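Local coordinates for BamaA.19900.a (Balamuthia mandrillaris, PDB 6VZZ), which probably phosphorylates glucose at the expense of ATP, as a glucokinase with the actin-like ATPase fold that binds beta-D-glucopyranose, at residues T72-I86 / T122-F136. Numbering follows the deposited sequence.
Sequences TRKLIAFFDSVSDSI and THRRLKRSELPSFLF
In the N-terminal lobe of this actin-like ATPase fold, residues 72-86 of helix 72-90 pack along residues 122-136 through an arginine-glutamate salt bridge at one end and an apolar patch beyond it. Arg73 grips Glu130 end-on. Arg73 NH1 lies 2.6 Å from Glu130 OE1 and Arg73 NH2 3.1 Å from Glu130 OE2, both on the syn side of a carboxylate turned 30° from the guanidinium plane. The anti side of OE2 takes the backbone N of Lys127, which helps fix the carboxylate. The Arg73 chain bends at chi2 (-57°) and chi3 (84°), which brings the guanidinium round to Glu130. Arg73 CG sits over the centre of the His123 ring, a CH-pi contact of 3.8 Å to the centroid. Thr72 N donates to His123 O at 2.8 Å. Further along, Phe79 takes the edge of Phe136 on one face, with centroids 5.5 Å apart. Leu126 CD2 meets the Phe79 ring edge. Pro132 CG lies against Ser83 CB. A water links Asp80 OD1 to Glu130 O. Ile86 CG2 touches the edge of the Phe134 ring. His123 ND1 is hydrogen-bonded to Asp71 OD2. Strand 125-127 edges a three-stranded antiparallel sheet, while Phe79 and Leu135 reach strand 37-43 of the five-stranded sheet that the helix packs on.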
loop_
_atom_site.group_PDB
_atom_site.type_symbol
_atom_site.label_atom_id
_atom_site.label_comp_id
_atom_site.label_asym_id
_atom_site.label_seq_id
_atom_site.Cartn_x
_atom_site.Cartn_y
_atom_site.Cartn_z
ATOM N N THR A 72 -8.500 -27.636 2.594
ATOM C CA THR A 72 -8.863 -27.484 3.998
ATOM C C THR A 72 -9.456 -28.758 4.589
ATOM O O THR A 72 -9.363 -28.962 5.803
ATOM C CB THR A 72 -9.840 -26.318 4.166
ATOM O OG1 THR A 72 -10.958 -26.494 3.284
ATOM C CG2 THR A 72 -9.144 -24.985 3.857
ATOM N N ARG A 73 -10.062 -29.622 3.768
ATOM C CA ARG A 73 -10.575 -30.883 4.300
ATOM C C ARG A 73 -9.436 -31.757 4.817
ATOM O O ARG A 73 -9.574 -32.420 5.852
ATOM C CB ARG A 73 -11.390 -31.629 3.240
ATOM C CG ARG A 73 -12.474 -30.799 2.510
ATOM C CD ARG A 73 -13.517 -30.161 3.443
ATOM N NE ARG A 73 -13.063 -28.885 4.008
ATOM C CZ ARG A 73 -13.692 -28.229 4.982
ATOM N NH1 ARG A 73 -14.804 -28.725 5.507
ATOM N NH2 ARG A 73 -13.202 -27.087 5.445
ATOM N N LYS A 74 -8.295 -31.756 4.122
ATOM C CA LYS A 74 -7.134 -32.488 4.618
ATOM C C LYS A 74 -6.560 -31.843 5.878
ATOM O O LYS A 74 -6.026 -32.549 6.741
ATOM C CB LYS A 74 -6.066 -32.592 3.525
ATOM N N LEU A 75 -6.670 -30.520 6.012
ATOM C CA LEU A 75 -6.260 -29.868 7.251
ATOM C C LEU A 75 -7.130 -30.316 8.424
ATOM O O LEU A 75 -6.622 -30.623 9.510
ATOM C CB LEU A 75 -6.323 -28.350 7.095
ATOM C CG LEU A 75 -5.174 -27.692 6.332
ATOM C CD1 LEU A 75 -5.280 -26.177 6.405
ATOM C CD2 LEU A 75 -3.833 -28.166 6.884
ATOM N N ILE A 76 -8.449 -30.354 8.225
ATOM C CA ILE A 76 -9.345 -30.763 9.300
ATOM C C ILE A 76 -8.973 -32.153 9.804
ATOM O O ILE A 76 -8.939 -32.398 11.016
ATOM C CB ILE A 76 -10.812 -30.687 8.829
ATOM C CG1 ILE A 76 -11.224 -29.227 8.645
ATOM C CG2 ILE A 76 -11.758 -31.374 9.817
ATOM C CD1 ILE A 76 -12.583 -29.065 8.026
ATOM N N ALA A 77 -8.665 -33.077 8.891
ATOM C CA ALA A 77 -8.241 -34.407 9.319
ATOM C C ALA A 77 -6.906 -34.350 10.056
ATOM O O ALA A 77 -6.691 -35.089 11.020
ATOM C CB ALA A 77 -8.153 -35.344 8.117
ATOM N N PHE A 78 -5.993 -33.479 9.617
ATOM C CA PHE A 78 -4.733 -33.320 10.333
ATOM C C PHE A 78 -4.963 -32.727 11.717
ATOM O O PHE A 78 -4.389 -33.204 12.700
ATOM C CB PHE A 78 -3.775 -32.460 9.503
ATOM C CG PHE A 78 -2.604 -31.874 10.283
ATOM C CD1 PHE A 78 -1.455 -32.626 10.528
ATOM C CD2 PHE A 78 -2.630 -30.549 10.719
ATOM C CE1 PHE A 78 -0.362 -32.075 11.229
ATOM C CE2 PHE A 78 -1.537 -29.994 11.416
ATOM C CZ PHE A 78 -0.403 -30.759 11.669
ATOM N N PHE A 79 -5.821 -31.707 11.822
ATOM C CA PHE A 79 -6.068 -31.069 13.113
ATOM C C PHE A 79 -6.743 -32.037 14.081
ATOM O O PHE A 79 -6.297 -32.195 15.224
ATOM C CB PHE A 79 -6.919 -29.807 12.932
ATOM C CG PHE A 79 -6.224 -28.690 12.193
ATOM C CD1 PHE A 79 -4.863 -28.460 12.359
ATOM C CD2 PHE A 79 -6.940 -27.862 11.334
ATOM C CE1 PHE A 79 -4.219 -27.417 11.683
ATOM C CE2 PHE A 79 -6.311 -26.824 10.651
ATOM C CZ PHE A 79 -4.946 -26.597 10.830
ATOM N N ASP A 80 -7.829 -32.687 13.644
ATOM C CA ASP A 80 -8.471 -33.713 14.466
ATOM C C ASP A 80 -7.456 -34.734 14.965
ATOM O O ASP A 80 -7.404 -35.053 16.158
ATOM C CB ASP A 80 -9.578 -34.420 13.676
ATOM C CG ASP A 80 -10.789 -33.528 13.410
ATOM O OD1 ASP A 80 -10.890 -32.444 14.029
ATOM O OD2 ASP A 80 -11.647 -33.917 12.578
ATOM N N SER A 81 -6.623 -35.247 14.062
ATOM C CA SER A 81 -5.668 -36.282 14.442
ATOM C C SER A 81 -4.675 -35.768 15.475
ATOM O O SER A 81 -4.499 -36.373 16.539
ATOM C CB SER A 81 -4.932 -36.791 13.209
ATOM O OG SER A 81 -3.934 -37.713 13.584
ATOM N N VAL A 82 -4.008 -34.651 15.178
ATOM C CA VAL A 82 -2.988 -34.165 16.095
ATOM C C VAL A 82 -3.611 -33.634 17.380
ATOM O O VAL A 82 -2.961 -33.646 18.428
ATOM C CB VAL A 82 -2.106 -33.108 15.407
ATOM C CG1 VAL A 82 -2.822 -31.782 15.343
ATOM C CG2 VAL A 82 -0.796 -32.966 16.140
ATOM N N SER A 83 -4.868 -33.191 17.333
ATOM C CA SER A 83 -5.549 -32.774 18.553
ATOM C C SER A 83 -5.740 -33.957 19.496
ATOM O O SER A 83 -5.397 -33.881 20.684
ATOM C CB SER A 83 -6.893 -32.130 18.207
ATOM O OG SER A 83 -7.592 -31.738 19.377
ATOM N N ASP A 84 -6.275 -35.064 18.983
ATOM C CA ASP A 84 -6.436 -36.248 19.819
ATOM C C ASP A 84 -5.098 -36.743 20.359
ATOM O O ASP A 84 -5.032 -37.225 21.495
ATOM C CB ASP A 84 -7.144 -37.352 19.035
ATOM C CG ASP A 84 -8.614 -37.078 18.856
ATOM O OD1 ASP A 84 -9.077 -36.022 19.324
ATOM O OD2 ASP A 84 -9.318 -37.914 18.258
ATOM N N SER A 85 -4.022 -36.614 19.575
ATOM C CA SER A 85 -2.711 -37.084 20.017
ATOM C C SER A 85 -2.187 -36.259 21.186
ATOM O O SER A 85 -1.693 -36.813 22.175
ATOM C CB SER A 85 -1.720 -37.057 18.853
ATOM O OG SER A 85 -1.910 -38.169 17.991
ATOM N N ILE A 86 -2.284 -34.931 21.090
ATOM C CA ILE A 86 -1.858 -34.069 22.188
ATOM C C ILE A 86 -2.762 -34.257 23.402
ATOM O O ILE A 86 -2.302 -34.220 24.550
ATOM C CB ILE A 86 -1.822 -32.605 21.718
ATOM C CG1 ILE A 86 -0.739 -32.431 20.650
ATOM C CG2 ILE A 86 -1.603 -31.644 22.887
ATOM C CD1 ILE A 86 -0.952 -31.217 19.777
ATOM N N THR A 122 -15.273 -24.937 -0.700
ATOM C CA THR A 122 -15.181 -25.703 0.540
ATOM C C THR A 122 -13.751 -26.159 0.804
ATOM O O THR A 122 -13.304 -26.198 1.957
ATOM C CB THR A 122 -16.109 -26.915 0.489
ATOM O OG1 THR A 122 -17.404 -26.505 0.038
ATOM C CG2 THR A 122 -16.225 -27.557 1.869
ATOM N N HIS A 123 -13.017 -26.500 -0.254
ATOM C CA HIS A 123 -11.668 -27.017 -0.096
ATOM C C HIS A 123 -10.627 -25.918 0.039
ATOM O O HIS A 123 -9.467 -26.219 0.333
ATOM C CB HIS A 123 -11.336 -27.942 -1.269
ATOM C CG HIS A 123 -12.104 -29.232 -1.240
ATOM N ND1 HIS A 123 -11.502 -30.463 -1.394
ATOM C CD2 HIS A 123 -13.421 -29.482 -1.044
ATOM C CE1 HIS A 123 -12.417 -31.413 -1.308
ATOM N NE2 HIS A 123 -13.590 -30.844 -1.098
ATOM N N ARG A 124 -11.017 -24.659 -0.155
ATOM C CA ARG A 124 -10.128 -23.532 0.052
ATOM C C ARG A 124 -10.434 -22.752 1.318
ATOM O O ARG A 124 -9.584 -21.981 1.768
ATOM C CB ARG A 124 -10.191 -22.579 -1.151
ATOM C CG ARG A 124 -9.604 -23.162 -2.424
ATOM C CD ARG A 124 -9.605 -22.154 -3.574
ATOM N NE ARG A 124 -10.919 -22.074 -4.208
ATOM C CZ ARG A 124 -11.745 -21.035 -4.108
ATOM N NH1 ARG A 124 -11.397 -19.957 -3.413
ATOM N NH2 ARG A 124 -12.924 -21.072 -4.715
ATOM N N ARG A 125 -11.607 -22.948 1.912
ATOM C CA ARG A 125 -12.047 -22.192 3.073
ATOM C C ARG A 125 -12.057 -23.067 4.320
ATOM O O ARG A 125 -12.351 -24.262 4.260
ATOM C CB ARG A 125 -13.433 -21.593 2.828
ATOM C CG ARG A 125 -13.412 -20.572 1.701
ATOM C CD ARG A 125 -14.766 -19.974 1.381
ATOM N NE ARG A 125 -14.602 -18.850 0.465
ATOM C CZ ARG A 125 -15.590 -18.305 -0.235
ATOM N NH1 ARG A 125 -16.822 -18.789 -0.128
ATOM N NH2 ARG A 125 -15.344 -17.282 -1.052
ATOM N N LEU A 126 -11.711 -22.458 5.454
ATOM C CA LEU A 126 -11.628 -23.152 6.734
ATOM C C LEU A 126 -12.312 -22.297 7.790
ATOM O O LEU A 126 -11.890 -21.163 8.034
ATOM C CB LEU A 126 -10.168 -23.428 7.116
ATOM C CG LEU A 126 -9.884 -24.064 8.482
ATOM C CD1 LEU A 126 -10.471 -25.465 8.592
ATOM C CD2 LEU A 126 -8.386 -24.083 8.782
ATOM N N LYS A 127 -13.373 -22.835 8.403
ATOM C CA LYS A 127 -14.118 -22.154 9.455
ATOM C C LYS A 127 -13.562 -22.525 10.824
ATOM O O LYS A 127 -13.177 -23.675 11.053
ATOM C CB LYS A 127 -15.600 -22.536 9.395
ATOM C CG LYS A 127 -16.224 -22.382 8.024
ATOM C CD LYS A 127 -17.650 -22.923 7.972
ATOM C CE LYS A 127 -18.319 -22.549 6.647
ATOM N NZ LYS A 127 -19.236 -23.621 6.155
ATOM N N ARG A 128 -13.532 -21.546 11.737
ATOM C CA ARG A 128 -13.166 -21.815 13.128
ATOM C C ARG A 128 -13.961 -22.978 13.709
ATOM O O ARG A 128 -13.401 -23.872 14.354
ATOM C CB ARG A 128 -13.440 -20.598 13.991
ATOM C CG ARG A 128 -12.461 -19.482 14.047
ATOM C CD ARG A 128 -13.302 -18.426 14.712
ATOM N NE ARG A 128 -12.605 -17.289 15.262
ATOM C CZ ARG A 128 -13.245 -16.199 15.659
ATOM N NH1 ARG A 128 -12.572 -15.162 16.155
ATOM N NH2 ARG A 128 -14.569 -16.156 15.541
ATOM N N SER A 129 -15.285 -22.947 13.530
ATOM C CA SER A 129 -16.187 -23.930 14.114
ATOM C C SER A 129 -15.929 -25.356 13.643
ATOM O O SER A 129 -16.533 -26.282 14.190
ATOM C CB SER A 129 -17.631 -23.552 13.792
ATOM O OG SER A 129 -17.919 -23.790 12.426
ATOM N N GLU A 130 -15.079 -25.558 12.638
ATOM C CA GLU A 130 -14.729 -26.893 12.173
ATOM C C GLU A 130 -13.529 -27.475 12.898
ATOM O O GLU A 130 -13.214 -28.655 12.698
ATOM C CB GLU A 130 -14.423 -26.877 10.673
ATOM C CG GLU A 130 -15.583 -26.516 9.772
ATOM C CD GLU A 130 -15.175 -26.513 8.306
ATOM O OE1 GLU A 130 -15.652 -27.396 7.553
ATOM O OE2 GLU A 130 -14.359 -25.638 7.910
ATOM N N LEU A 131 -12.856 -26.690 13.692
ATOM C CA LEU A 131 -11.635 -27.000 14.409
ATOM C C LEU A 131 -11.953 -27.731 15.705
ATOM O O LEU A 131 -12.956 -27.435 16.362
ATOM C CB LEU A 131 -10.872 -25.720 14.722
ATOM C CG LEU A 131 -10.461 -24.908 13.496
ATOM C CD1 LEU A 131 -9.860 -23.574 13.915
ATOM C CD2 LEU A 131 -9.481 -25.695 12.652
ATOM N N PRO A 132 -11.104 -28.682 16.097
ATOM C CA PRO A 132 -11.342 -29.407 17.357
ATOM C C PRO A 132 -11.202 -28.488 18.570
ATOM O O PRO A 132 -10.214 -27.766 18.717
ATOM C CB PRO A 132 -10.273 -30.507 17.345
ATOM C CG PRO A 132 -9.195 -29.991 16.439
ATOM C CD PRO A 132 -9.862 -29.100 15.423
ATOM N N SER A 133 -12.211 -28.530 19.444
ATOM C CA SER A 133 -12.232 -27.698 20.646
ATOM C C SER A 133 -10.980 -27.854 21.506
ATOM O O SER A 133 -10.542 -26.880 22.128
ATOM C CB SER A 133 -13.463 -28.035 21.476
ATOM O OG SER A 133 -14.623 -27.509 20.870
ATOM N N PHE A 134 -10.406 -29.058 21.581
ATOM C CA PHE A 134 -9.274 -29.270 22.475
ATOM C C PHE A 134 -8.132 -28.301 22.173
ATOM O O PHE A 134 -7.579 -27.678 23.086
ATOM C CB PHE A 134 -8.788 -30.714 22.395
ATOM C CG PHE A 134 -7.652 -31.010 23.325
ATOM C CD1 PHE A 134 -7.894 -31.399 24.628
ATOM C CD2 PHE A 134 -6.338 -30.871 22.906
ATOM C CE1 PHE A 134 -6.855 -31.652 25.490
ATOM C CE2 PHE A 134 -5.301 -31.119 23.766
ATOM C CZ PHE A 134 -5.559 -31.513 25.062
ATOM N N LEU A 135 -7.756 -28.161 20.904
ATOM C CA LEU A 135 -6.658 -27.267 20.567
ATOM C C LEU A 135 -7.124 -25.872 20.209
ATOM O O LEU A 135 -6.306 -24.947 20.193
ATOM C CB LEU A 135 -5.833 -27.812 19.393
ATOM C CG LEU A 135 -5.002 -29.074 19.595
ATOM C CD1 LEU A 135 -4.143 -29.333 18.370
ATOM C CD2 LEU A 135 -4.140 -28.966 20.837
ATOM N N PHE A 136 -8.406 -25.697 19.918
ATOM C CA PHE A 136 -8.928 -24.438 19.385
ATOM C C PHE A 136 -10.152 -24.047 20.196
ATOM O O PHE A 136 -11.289 -24.237 19.752
ATOM C CB PHE A 136 -9.235 -24.570 17.893
ATOM C CG PHE A 136 -8.062 -25.049 17.093
ATOM C CD1 PHE A 136 -7.060 -24.164 16.702
ATOM C CD2 PHE A 136 -7.932 -26.392 16.762
ATOM C CE1 PHE A 136 -5.959 -24.608 15.981
ATOM C CE2 PHE A 136 -6.835 -26.838 16.037
ATOM C CZ PHE A 136 -5.849 -25.949 15.650
HETATM O O HOH W 1 -13.116 -31.106 14.414
#